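Local atomic coordinates of filamentation induced by cAMP protein Fic (Desulfovibrio alaskensis, PDB entry 4RGL), a protein that belongs to the Fic/DOC family and joins a mostly helical Fic core to a small C-terminal domain probably of the winged helix-turn-helix class. Residues T94-A103 with R194-N203; I276-L286 with P323-G331. All coordinates share one frame; numbering follows the deposited sequence.

Interaction 1. Residues T94-A103 with R194-N203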
loop_
_atom_site.group_PDB
_atom_site.type_symbol
_atom_site.label_atom_id
_atom_site.label_comp_id
_atom_site.label_asym_id
_atom_site.label_seq_id
_atom_site.Cartn_x
_atom_site.Cartn_y
_atom_site.Cartn_z
ATOM N N THR A 94 -3.057 9.264 8.149
ATOM C CA THR A 94 -4.210 8.462 8.558
ATOM C C THR A 94 -3.866 6.958 8.539
ATOM O O THR A 94 -4.141 6.255 9.515
ATOM C CB THR A 94 -5.413 8.769 7.647
ATOM O OG1 THR A 94 -5.574 10.183 7.557
ATOM C CG2 THR A 94 -6.699 8.132 8.144
ATOM N N TYR A 95 -3.256 6.467 7.431
ATOM C CA TYR A 95 -2.914 5.039 7.299
ATOM C C TYR A 95 -1.851 4.613 8.327
ATOM O O TYR A 95 -1.861 3.467 8.775
ATOM C CB TYR A 95 -2.428 4.721 5.876
ATOM C CG TYR A 95 -3.552 4.512 4.884
ATOM C CD1 TYR A 95 -4.135 5.591 4.223
ATOM C CD2 TYR A 95 -4.000 3.232 4.564
ATOM C CE1 TYR A 95 -5.172 5.405 3.304
ATOM C CE2 TYR A 95 -5.022 3.031 3.633
ATOM C CZ TYR A 95 -5.616 4.123 3.015
ATOM O OH TYR A 95 -6.638 3.938 2.119
ATOM N N GLU A 96 -0.952 5.539 8.722
ATOM C CA GLU A 96 0.097 5.213 9.692
ATOM C C GLU A 96 -0.480 5.068 11.114
ATOM O O GLU A 96 0.194 4.537 11.993
ATOM C CB GLU A 96 1.217 6.274 9.676
ATOM C CG GLU A 96 2.030 6.297 8.385
ATOM C CD GLU A 96 2.686 4.981 8.007
ATOM O OE1 GLU A 96 3.458 4.439 8.832
ATOM O OE2 GLU A 96 2.493 4.536 6.851
ATOM N N ALA A 97 -1.741 5.482 11.319
ATOM C CA ALA A 97 -2.367 5.434 12.644
ATOM C C ALA A 97 -3.389 4.263 12.766
ATOM O O ALA A 97 -4.168 4.228 13.725
ATOM C CB ALA A 97 -3.057 6.759 12.937
HETATM N N MSE A 98 -3.323 3.272 11.844
HETATM C CA MSE A 98 -4.270 2.143 11.842
HETATM C C MSE A 98 -4.081 1.247 13.051
HETATM O O MSE A 98 -5.041 0.616 13.496
HETATM C CB MSE A 98 -4.130 1.315 10.570
HETATM C CG MSE A 98 -4.538 2.061 9.317
HETATM SE SE MSE A 98 -4.594 0.906 7.773
HETATM C CE MSE A 98 -6.064 0.141 8.086
ATOM N N GLU A 99 -2.833 1.157 13.573
ATOM C CA GLU A 99 -2.517 0.307 14.730
ATOM C C GLU A 99 -3.421 0.655 15.936
ATOM O O GLU A 99 -3.783 -0.231 16.710
ATOM C CB GLU A 99 -1.024 0.458 15.113
ATOM C CG GLU A 99 -0.547 -0.529 16.184
ATOM C CD GLU A 99 -0.485 -1.988 15.747
ATOM O OE1 GLU A 99 0.164 -2.271 14.713
ATOM O OE2 GLU A 99 -0.969 -2.855 16.511
ATOM N N ASP A 100 -3.834 1.936 16.044
ATOM C CA ASP A 100 -4.636 2.428 17.173
ATOM C C ASP A 100 -6.116 1.994 17.087
ATOM O O ASP A 100 -6.821 2.042 18.103
ATOM C CB ASP A 100 -4.576 3.977 17.239
ATOM C CG ASP A 100 -3.172 4.561 17.313
ATOM O OD1 ASP A 100 -2.248 3.841 17.776
ATOM O OD2 ASP A 100 -3.010 5.764 16.988
ATOM N N TRP A 101 -6.616 1.677 15.867
ATOM C CA TRP A 101 -8.053 1.549 15.657
ATOM C C TRP A 101 -8.547 0.097 15.580
ATOM O O TRP A 101 -7.903 -0.771 14.980
ATOM C CB TRP A 101 -8.478 2.280 14.389
ATOM C CG TRP A 101 -8.018 3.700 14.335
ATOM C CD1 TRP A 101 -8.069 4.618 15.342
ATOM C CD2 TRP A 101 -7.558 4.402 13.178
ATOM N NE1 TRP A 101 -7.563 5.817 14.912
ATOM C CE2 TRP A 101 -7.266 5.722 13.578
ATOM C CE3 TRP A 101 -7.357 4.040 11.836
ATOM C CZ2 TRP A 101 -6.765 6.678 12.691
ATOM C CZ3 TRP A 101 -6.843 4.983 10.963
ATOM C CH2 TRP A 101 -6.564 6.288 11.387
ATOM N N ASP A 102 -9.754 -0.120 16.126
ATOM C CA ASP A 102 -10.543 -1.325 15.977
ATOM C C ASP A 102 -11.726 -1.002 15.059
ATOM O O ASP A 102 -12.448 -0.032 15.311
ATOM C CB ASP A 102 -11.008 -1.833 17.369
ATOM C CG ASP A 102 -11.776 -3.147 17.348
ATOM O OD1 ASP A 102 -12.683 -3.292 16.492
ATOM O OD2 ASP A 102 -11.583 -3.959 18.277
ATOM N N ALA A 103 -11.851 -1.728 13.939
ATOM C CA ALA A 103 -12.810 -1.402 12.870
ATOM C C ALA A 103 -14.284 -1.292 13.380
ATOM O O ALA A 103 -15.110 -0.663 12.716
ATOM C CB ALA A 103 -12.729 -2.437 11.775
ATOM N N ARG A 194 -12.250 2.418 1.532
ATOM C CA ARG A 194 -11.038 1.641 1.248
ATOM C C ARG A 194 -10.154 1.539 2.479
ATOM O O ARG A 194 -9.538 0.490 2.708
ATOM C CB ARG A 194 -10.261 2.266 0.093
ATOM C CG ARG A 194 -11.066 2.321 -1.169
ATOM C CD ARG A 194 -10.377 3.058 -2.264
ATOM N NE ARG A 194 -11.353 3.603 -3.196
ATOM C CZ ARG A 194 -11.725 4.874 -3.210
ATOM N NH1 ARG A 194 -11.088 5.763 -2.467
ATOM N NH2 ARG A 194 -12.667 5.283 -4.043
ATOM N N LEU A 195 -10.113 2.610 3.302
ATOM C CA LEU A 195 -9.324 2.605 4.524
ATOM C C LEU A 195 -9.845 1.565 5.494
ATOM O O LEU A 195 -9.064 0.763 6.017
ATOM C CB LEU A 195 -9.332 3.993 5.183
ATOM C CG LEU A 195 -8.656 4.075 6.577
ATOM C CD1 LEU A 195 -7.144 3.857 6.476
ATOM C CD2 LEU A 195 -8.950 5.390 7.239
ATOM N N TRP A 196 -11.169 1.552 5.730
ATOM C CA TRP A 196 -11.750 0.666 6.723
ATOM C C TRP A 196 -11.729 -0.790 6.244
ATOM O O TRP A 196 -11.544 -1.689 7.063
ATOM C CB TRP A 196 -13.170 1.102 7.085
ATOM C CG TRP A 196 -13.370 1.266 8.565
ATOM C CD1 TRP A 196 -14.185 0.523 9.367
ATOM C CD2 TRP A 196 -12.579 2.078 9.444
ATOM N NE1 TRP A 196 -14.043 0.915 10.676
ATOM C CE2 TRP A 196 -13.030 1.835 10.758
ATOM C CE3 TRP A 196 -11.545 3.013 9.244
ATOM C CZ2 TRP A 196 -12.505 2.507 11.864
ATOM C CZ3 TRP A 196 -10.999 3.648 10.344
ATOM C CH2 TRP A 196 -11.486 3.409 11.633
ATOM N N GLN A 197 -11.788 -1.018 4.915
ATOM C CA GLN A 197 -11.627 -2.373 4.392
ATOM C C GLN A 197 -10.209 -2.894 4.705
ATOM O O GLN A 197 -10.062 -4.009 5.204
ATOM C CB GLN A 197 -11.906 -2.427 2.891
ATOM C CG GLN A 197 -11.687 -3.823 2.308
ATOM C CD GLN A 197 -11.992 -3.893 0.851
ATOM O OE1 GLN A 197 -13.116 -3.633 0.418
ATOM N NE2 GLN A 197 -11.050 -4.419 0.082
ATOM N N THR A 198 -9.181 -2.034 4.515
ATOM C CA THR A 198 -7.798 -2.364 4.865
ATOM C C THR A 198 -7.677 -2.627 6.382
ATOM O O THR A 198 -6.922 -3.510 6.796
ATOM C CB THR A 198 -6.849 -1.229 4.420
ATOM O OG1 THR A 198 -7.061 -0.951 3.035
ATOM C CG2 THR A 198 -5.390 -1.566 4.658
ATOM N N LEU A 199 -8.452 -1.882 7.206
ATOM C CA LEU A 199 -8.397 -2.042 8.659
ATOM C C LEU A 199 -8.991 -3.375 9.072
ATOM O O LEU A 199 -8.366 -4.104 9.839
ATOM C CB LEU A 199 -9.123 -0.881 9.373
ATOM C CG LEU A 199 -8.988 -0.861 10.915
ATOM C CD1 LEU A 199 -7.518 -0.772 11.346
ATOM C CD2 LEU A 199 -9.757 0.262 11.497
ATOM N N ILE A 200 -10.167 -3.734 8.510
ATOM C CA ILE A 200 -10.814 -5.020 8.800
ATOM C C ILE A 200 -9.870 -6.194 8.400
ATOM O O ILE A 200 -9.777 -7.182 9.135
ATOM C CB ILE A 200 -12.194 -5.123 8.083
ATOM C CG1 ILE A 200 -13.147 -4.009 8.569
ATOM C CG2 ILE A 200 -12.823 -6.512 8.290
ATOM C CD1 ILE A 200 -14.416 -3.862 7.757
ATOM N N LEU A 201 -9.104 -6.029 7.288
ATOM C CA LEU A 201 -8.174 -7.068 6.831
ATOM C C LEU A 201 -6.908 -7.121 7.706
ATOM O O LEU A 201 -6.425 -8.214 8.002
ATOM C CB LEU A 201 -7.785 -6.864 5.359
ATOM C CG LEU A 201 -8.912 -7.070 4.323
ATOM C CD1 LEU A 201 -8.385 -6.921 2.920
ATOM C CD2 LEU A 201 -9.574 -8.437 4.485
ATOM N N ARG A 202 -6.368 -5.945 8.131
ATOM C CA ARG A 202 -5.149 -5.960 8.947
ATOM C C ARG A 202 -5.461 -6.356 10.410
ATOM O O ARG A 202 -4.575 -6.854 11.106
ATOM C CB ARG A 202 -4.401 -4.622 8.896
ATOM C CG ARG A 202 -5.069 -3.492 9.622
ATOM C CD ARG A 202 -4.044 -2.456 10.035
ATOM N NE ARG A 202 -3.262 -2.902 11.191
ATOM C CZ ARG A 202 -2.088 -2.384 11.535
ATOM N NH1 ARG A 202 -1.501 -1.480 10.758
ATOM N NH2 ARG A 202 -1.454 -2.823 12.613
ATOM N N ASN A 203 -6.741 -6.219 10.843
ATOM C CA ASN A 203 -7.160 -6.700 12.169
ATOM C C ASN A 203 -7.158 -8.229 12.191
ATOM O O ASN A 203 -7.073 -8.833 13.260
ATOM C CB ASN A 203 -8.547 -6.149 12.547
ATOM C CG ASN A 203 -8.546 -4.668 12.933
ATOM O OD1 ASN A 203 -7.502 -3.991 12.945
ATOM N ND2 ASN A 203 -9.719 -4.148 13.296
#
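The chain leaving helix 82-95 runs along one flank of helix 194-202, with Tyr95 CA 7.4 Å from Leu195 CA and Ala103 CA 5.8 Å from Ile200 CA, making a type I turn at Tyr95-Met98 and a short 3-10 segment that ends at Asp100 on the way. At the first end Leu195 lays CD1 over the middle of the Tyr95 ring, 3.6 Å from its centroid and close to the ring normal, a CH-pi contact; its other methyl, CD2, meets CG2 of Thr94. With CG anti to the backbone N (chi1 173°), the branch of Leu195 is turned toward Tyr95 and Thr94. Selenomethionine Met98 reaches onto the helix, its chain bent at chi3, and its terminal CE lies against Leu199 CB and Thr198 CG2. Leu199 in turn places CD2 at the edge of the Trp101 ring and against Ala103. The six-membered rings of Trp101 and Trp196 also meet, obliquely, with planes 31° apart. Trp196 NE1 donates to Ala103 O over 2.8 Å; the acceptor lies near the indole plane, and the N-H arrives on a lone pair in the carbonyl plane. Ala103 CB completes this end against Ile200 CG1, 3.6 Å away. Arg202 NH2 forms a salt bridge with Glu99 OE1 at 2.7 Å, its hydrogen-bond component bent and weak; the guanidinium and carboxylate planes stand 80° apart. Helix 106-117 extends the apolar packing around Thr94 and Trp196. The contact is thus a mainly apolar part of the Fic core, in which the indole N-H and a backbone carbonyl satisfy each other, while the charged pair sits toward the solvent-facing side, with Glu99 exposed and Arg202 partly so.

Interaction 2. Residues I276-L286 with P323-G331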
loop_
_atom_site.group_PDB
_atom_site.type_symbol
_atom_site.label_atom_id
_atom_site.label_comp_id
_atom_site.label_asym_id
_atom_site.label_seq_id
_atom_site.Cartn_x
_atom_site.Cartn_y
_atom_site.Cartn_z
ATOM N N ILE A 276 34.791 3.246 -5.139
ATOM C CA ILE A 276 35.180 3.220 -6.564
ATOM C C ILE A 276 34.416 4.319 -7.346
ATOM O O ILE A 276 35.041 5.170 -7.987
ATOM C CB ILE A 276 34.930 1.801 -7.194
ATOM C CG1 ILE A 276 35.795 0.700 -6.499
ATOM C CG2 ILE A 276 35.172 1.823 -8.730
ATOM C CD1 ILE A 276 37.311 0.700 -6.895
ATOM N N GLY A 277 33.081 4.272 -7.291
ATOM C CA GLY A 277 32.232 5.204 -8.019
ATOM C C GLY A 277 32.329 5.024 -9.519
ATOM O O GLY A 277 32.166 3.912 -10.028
ATOM N N GLY A 278 32.665 6.102 -10.218
ATOM C CA GLY A 278 32.810 6.079 -11.669
ATOM C C GLY A 278 34.239 5.874 -12.137
ATOM O O GLY A 278 34.470 5.284 -13.198
ATOM N N GLY A 279 35.196 6.368 -11.348
ATOM C CA GLY A 279 36.617 6.308 -11.690
ATOM C C GLY A 279 37.256 4.947 -11.479
ATOM O O GLY A 279 36.598 4.004 -11.030
ATOM N N GLU A 280 38.557 4.841 -11.803
ATOM C CA GLU A 280 39.319 3.599 -11.638
ATOM C C GLU A 280 40.333 3.747 -10.498
ATOM O O GLU A 280 41.280 4.529 -10.615
ATOM C CB GLU A 280 40.031 3.218 -12.956
ATOM C CG GLU A 280 39.074 2.974 -14.119
ATOM C CD GLU A 280 39.741 2.755 -15.467
ATOM O OE1 GLU A 280 40.978 2.935 -15.561
ATOM O OE2 GLU A 280 39.016 2.458 -16.442
ATOM N N LEU A 281 40.106 3.036 -9.373
ATOM C CA LEU A 281 40.960 3.154 -8.184
ATOM C C LEU A 281 41.919 1.980 -8.053
ATOM O O LEU A 281 41.521 0.830 -8.252
ATOM C CB LEU A 281 40.101 3.256 -6.905
ATOM C CG LEU A 281 39.536 4.642 -6.571
ATOM C CD1 LEU A 281 38.426 5.035 -7.538
ATOM C CD2 LEU A 281 39.017 4.679 -5.160
ATOM N N SER A 282 43.168 2.260 -7.626
ATOM C CA SER A 282 44.151 1.216 -7.342
ATOM C C SER A 282 43.971 0.691 -5.903
ATOM O O SER A 282 43.093 1.178 -5.175
ATOM C CB SER A 282 45.572 1.742 -7.553
ATOM O OG SER A 282 45.896 2.770 -6.630
ATOM N N SER A 283 44.782 -0.321 -5.498
ATOM C CA SER A 283 44.704 -0.888 -4.147
ATOM C C SER A 283 44.996 0.188 -3.080
ATOM O O SER A 283 44.284 0.264 -2.078
ATOM C CB SER A 283 45.674 -2.058 -3.997
ATOM O OG SER A 283 47.016 -1.648 -4.198
ATOM N N ASN A 284 45.999 1.068 -3.343
ATOM C CA ASN A 284 46.372 2.150 -2.421
ATOM C C ASN A 284 45.322 3.279 -2.421
ATOM O O ASN A 284 45.182 3.984 -1.416
ATOM C CB ASN A 284 47.745 2.708 -2.777
ATOM C CG ASN A 284 48.876 1.743 -2.509
ATOM O OD1 ASN A 284 49.639 1.382 -3.406
ATOM N ND2 ASN A 284 48.985 1.278 -1.268
ATOM N N ASP A 285 44.593 3.458 -3.551
ATOM C CA ASP A 285 43.518 4.460 -3.638
ATOM C C ASP A 285 42.321 4.028 -2.799
ATOM O O ASP A 285 41.703 4.861 -2.132
ATOM C CB ASP A 285 43.094 4.685 -5.102
ATOM C CG ASP A 285 44.155 5.352 -5.964
ATOM O OD1 ASP A 285 44.966 6.137 -5.411
ATOM O OD2 ASP A 285 44.106 5.182 -7.194
ATOM N N LEU A 286 42.010 2.714 -2.807
ATOM C CA LEU A 286 40.937 2.152 -1.985
ATOM C C LEU A 286 41.360 2.094 -0.518
ATOM O O LEU A 286 40.576 2.447 0.367
ATOM C CB LEU A 286 40.557 0.752 -2.485
ATOM C CG LEU A 286 39.749 0.709 -3.774
ATOM C CD1 LEU A 286 39.700 -0.704 -4.339
ATOM C CD2 LEU A 286 38.339 1.252 -3.554
ATOM N N PRO A 323 51.642 -4.211 -11.032
ATOM C CA PRO A 323 51.866 -3.153 -10.026
ATOM C C PRO A 323 50.969 -1.930 -10.271
ATOM O O PRO A 323 50.568 -1.260 -9.319
ATOM C CB PRO A 323 53.359 -2.798 -10.204
ATOM C CG PRO A 323 53.915 -3.838 -11.166
ATOM C CD PRO A 323 52.771 -4.309 -11.974
ATOM N N THR A 324 50.634 -1.656 -11.553
ATOM C CA THR A 324 49.778 -0.520 -11.927
ATOM C C THR A 324 48.291 -0.967 -12.008
ATOM O O THR A 324 47.499 -0.364 -12.743
ATOM C CB THR A 324 50.255 0.091 -13.268
ATOM O OG1 THR A 324 50.218 -0.915 -14.284
ATOM C CG2 THR A 324 51.656 0.683 -13.175
ATOM N N GLN A 325 47.916 -2.001 -11.217
ATOM C CA GLN A 325 46.562 -2.560 -11.216
ATOM C C GLN A 325 45.551 -1.568 -10.621
ATOM O O GLN A 325 45.771 -1.034 -9.530
ATOM C CB GLN A 325 46.527 -3.892 -10.427
ATOM C CG GLN A 325 45.185 -4.635 -10.504
ATOM C CD GLN A 325 44.925 -5.193 -11.883
ATOM O OE1 GLN A 325 44.286 -4.559 -12.729
ATOM N NE2 GLN A 325 45.416 -6.396 -12.135
ATOM N N ARG A 326 44.444 -1.322 -11.351
ATOM C CA ARG A 326 43.355 -0.454 -10.886
ATOM C C ARG A 326 42.015 -1.193 -11.035
ATOM O O ARG A 326 41.982 -2.281 -11.616
ATOM C CB ARG A 326 43.347 0.881 -11.659
ATOM C CG ARG A 326 44.704 1.608 -11.621
ATOM C CD ARG A 326 44.640 2.982 -12.244
ATOM N NE ARG A 326 43.908 3.924 -11.401
ATOM C CZ ARG A 326 44.483 4.704 -10.489
ATOM N NH1 ARG A 326 45.801 4.672 -10.313
ATOM N NH2 ARG A 326 43.750 5.531 -9.758
ATOM N N TYR A 327 40.924 -0.655 -10.437
ATOM C CA TYR A 327 39.644 -1.375 -10.404
ATOM C C TYR A 327 38.454 -0.462 -10.800
ATOM O O TYR A 327 38.336 0.661 -10.301
ATOM C CB TYR A 327 39.407 -1.977 -9.003
ATOM C CG TYR A 327 40.510 -2.916 -8.559
ATOM C CD1 TYR A 327 40.490 -4.262 -8.911
ATOM C CD2 TYR A 327 41.598 -2.450 -7.825
ATOM C CE1 TYR A 327 41.524 -5.123 -8.541
ATOM C CE2 TYR A 327 42.641 -3.298 -7.457
ATOM C CZ TYR A 327 42.598 -4.637 -7.811
ATOM O OH TYR A 327 43.619 -5.479 -7.444
ATOM N N ARG A 328 37.552 -0.981 -11.676
ATOM C CA ARG A 328 36.346 -0.260 -12.144
ATOM C C ARG A 328 35.082 -1.142 -11.968
ATOM O O ARG A 328 35.164 -2.366 -12.091
ATOM C CB ARG A 328 36.508 0.177 -13.623
ATOM C CG ARG A 328 36.985 -0.944 -14.556
ATOM C CD ARG A 328 37.331 -0.421 -15.935
ATOM N NE ARG A 328 38.077 -1.409 -16.718
ATOM C CZ ARG A 328 37.512 -2.264 -17.564
ATOM N NH1 ARG A 328 36.202 -2.233 -17.772
ATOM N NH2 ARG A 328 38.256 -3.138 -18.229
ATOM N N LEU A 329 33.931 -0.515 -11.615
ATOM C CA LEU A 329 32.682 -1.251 -11.331
ATOM C C LEU A 329 32.067 -1.876 -12.610
ATOM O O LEU A 329 32.307 -1.391 -13.720
ATOM C CB LEU A 329 31.642 -0.320 -10.659
ATOM C CG LEU A 329 31.938 0.098 -9.204
ATOM C CD1 LEU A 329 30.957 1.136 -8.731
ATOM C CD2 LEU A 329 31.910 -1.098 -8.271
ATOM N N THR A 330 31.248 -2.944 -12.429
ATOM C CA THR A 330 30.534 -3.616 -13.526
ATOM C C THR A 330 29.013 -3.384 -13.378
ATOM O O THR A 330 28.518 -2.298 -13.691
ATOM C CB THR A 330 30.878 -5.127 -13.552
ATOM O OG1 THR A 330 30.646 -5.685 -12.254
ATOM C CG2 THR A 330 32.299 -5.388 -13.973
ATOM N N GLY A 331 28.306 -4.394 -12.859
ATOM C CA GLY A 331 26.878 -4.303 -12.590
ATOM C C GLY A 331 26.594 -3.794 -11.194
ATOM O O GLY A 331 26.040 -4.520 -10.364
#
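Leu281 and Tyr327 exchange two backbone hydrogen bonds as an antiparallel hydrogen-bonded pair: Leu281 N donates to Tyr327 O at 3.1 Å, and Tyr327 N to Leu281 O at 2.7 Å. Strand 281-282 is short and weakly bonded, and forms one outer edge of the sheet. Polar side chains add to this pairing. A bend at chi3 (72°) brings the end of Arg326 to Glu280, whose O it grips side-on with NE and NH2, both at 2.8 Å; the oxygen lies near the guanidinium plane, although only NH2 lies in the carbonyl plane. The same NH2 forms a salt bridge with Asp285 OD2 at 2.6 Å, the two flat groups being inclined by 56°. Asp285 OD2 also takes a nearly straight bond from Ser282 N (176°), while Ser282 OG accepts a weak bond from Asp285 N; together they make a capping box at the start of helix 283-290. Arg326 therefore links the strand-to-helix junction to strand 326-329. Farther along, Glu280 and Arg328 lie alongside each other, joined by a long salt bridge; Arg328 has its stronger acidic partner in Glu313, on the neighbouring strand 312-314. Apolar contacts gather around Tyr327 and Leu329. Ile276 directs CG2 to Leu329 CG at 3.7 Å and CD1 to Tyr327 CB, while Leu286 CD1 approaches the Tyr327 ring obliquely. Leu329 CD1 also touches Gly277 O, just beyond helix 267-276. Strand 281-282 lies between helices 267-276 and 283-290, and helix 295-308, which packs against Tyr327, is followed by the antiparallel pair 312-314 and 326-329. This order is that of a winged helix-turn-helix domain, consistent with the family of this C-terminal domain.

How the interactions relate
The two contacts belong to separate parts of the chain: their centres lie 51 Å apart, their nearest atoms about 31 Å apart, and along the chain both segments of interaction 1 precede those of interaction 2. The centre of interaction 1 lies about 12 Å from the centre of the chain, within the helical Fic core, that of interaction 2 about 41 Å away, in the small C-terminal domain. One packs an irregular segment against a helix; the other pairs two strands and includes the capping box at the start of a helix. An unknown ligand, probably from the crystallisation liquor, lies about 5 Å from the side chain of Arg194 in interaction 1, so it does not by itself define a functional pocket.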